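PDB 3LJS: fructokinase from Xylella fastidiosa Temecula1, which phosphorylates fructose with ATP as a sugar kinase of the PfkB carbohydrate kinase family. Local coordinates for the interface of chains A and B. Numbering follows the deposited sequence. Chains: chain A/B, Fructokinase.

The interface of chains A and B. Residues chain A 94, 96, 104, 106; chain B 62-63, 89.
A helix start of one subunit meets a pair of strands of the other, B:Met63 reaching from the first turn of helix 63-75 onto A:Ala96, A:Ser104 and A:Ser106, in a two-fold symmetric interface that joins the two kinase copies of the deposited assembly. B:Met63, modelled as selenomethionine, makes the apolar contact with its tip: the terminal methyl CE lies 3.7 Å from CB of A:Ser106. CE of B:Met63 comes within 4.1 Å of CB of A:Ala96, on strand 92-97, and 4.0 Å of the hydroxyl OG of A:Ser104, so it rests among small groups from both strands. The chain runs out extended to selenium and then bends at chi3 (77°), which turns CE toward the two serines. The selenium SE of B:Met63 stands 4.4 Å from CB of A:Phe94, a looser approach to the base of that side chain.

Beside this apolar contact, A:Ser106 points its hydroxyl toward chain B, with OG anti to the backbone N (chi1 179°). The side-chain amine NZ of B:Lys89 gives OG of A:Ser106 a weak hydrogen bond of 3.4 Å. The aliphatic end of B:Lys89 lies alongside the hydroxyl, its CE 3.9 Å from OG of A:Ser106. B:Asp62 lies at the margin, its CB 4.4 Å from OG of A:Ser106. The patch thus combines methyl packing with a modest polar contact, and its symmetry-related twin repeats this; it may help hold the subunits together if the pair persists in solution.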
# COMPACT_ATOMS: atom_id res chain seq x y z
N PHE A 94 7.71 0.29 1.32
CA PHE A 94 7.99 1.60 1.88
C PHE A 94 9.33 1.57 2.59
O PHE A 94 9.60 0.69 3.41
CB PHE A 94 6.87 2.00 2.86
CG PHE A 94 5.63 2.49 2.18
CD1 PHE A 94 5.51 3.83 1.81
CD2 PHE A 94 4.59 1.62 1.88
CE1 PHE A 94 4.38 4.29 1.15
CE2 PHE A 94 3.45 2.06 1.22
CZ PHE A 94 3.34 3.41 0.85
N ALA A 96 12.06 3.84 4.88
CA ALA A 96 12.23 5.03 5.70
C ALA A 96 13.24 4.79 6.80
O ALA A 96 14.15 3.96 6.67
CB ALA A 96 10.89 5.44 6.31
N SER A 104 14.23 1.49 7.74
CA SER A 104 13.06 0.67 8.02
C SER A 104 12.34 0.21 6.75
O SER A 104 12.48 0.82 5.69
CB SER A 104 12.09 1.45 8.91
OG SER A 104 10.92 0.70 9.19
N SER A 106 8.43 -1.39 5.27
CA SER A 106 7.02 -1.70 5.47
C SER A 106 6.45 -2.16 4.13
O SER A 106 6.23 -1.36 3.22
CB SER A 106 6.26 -0.47 5.96
OG SER A 106 4.88 -0.77 6.13
N ASP B 62 2.12 -0.30 12.27
CA ASP B 62 3.12 0.21 11.34
C ASP B 62 3.34 1.72 11.46
O ASP B 62 2.69 2.40 12.26
CB ASP B 62 2.72 -0.13 9.91
CG ASP B 62 1.27 0.23 9.61
OD1 ASP B 62 0.81 1.30 10.06
OD2 ASP B 62 0.59 -0.56 8.92
N MSE B 63 4.26 2.23 10.65
CA MSE B 63 4.59 3.65 10.64
C MSE B 63 3.37 4.51 10.35
O MSE B 63 3.24 5.60 10.91
CB MSE B 63 5.70 3.94 9.60
CG MSE B 63 5.36 3.57 8.14
SE MSE B 63 6.75 4.03 6.80
CE MSE B 63 8.01 2.60 7.16
N LYS B 89 -1.80 -4.22 7.47
CA LYS B 89 -1.24 -2.88 7.35
C LYS B 89 -2.34 -1.83 7.37
O LYS B 89 -3.50 -2.12 7.05
CB LYS B 89 -0.46 -2.75 6.04
CG LYS B 89 0.74 -3.67 5.92
CD LYS B 89 1.85 -3.25 6.86
CE LYS B 89 3.06 -4.17 6.75
NZ LYS B 89 4.15 -3.69 7.65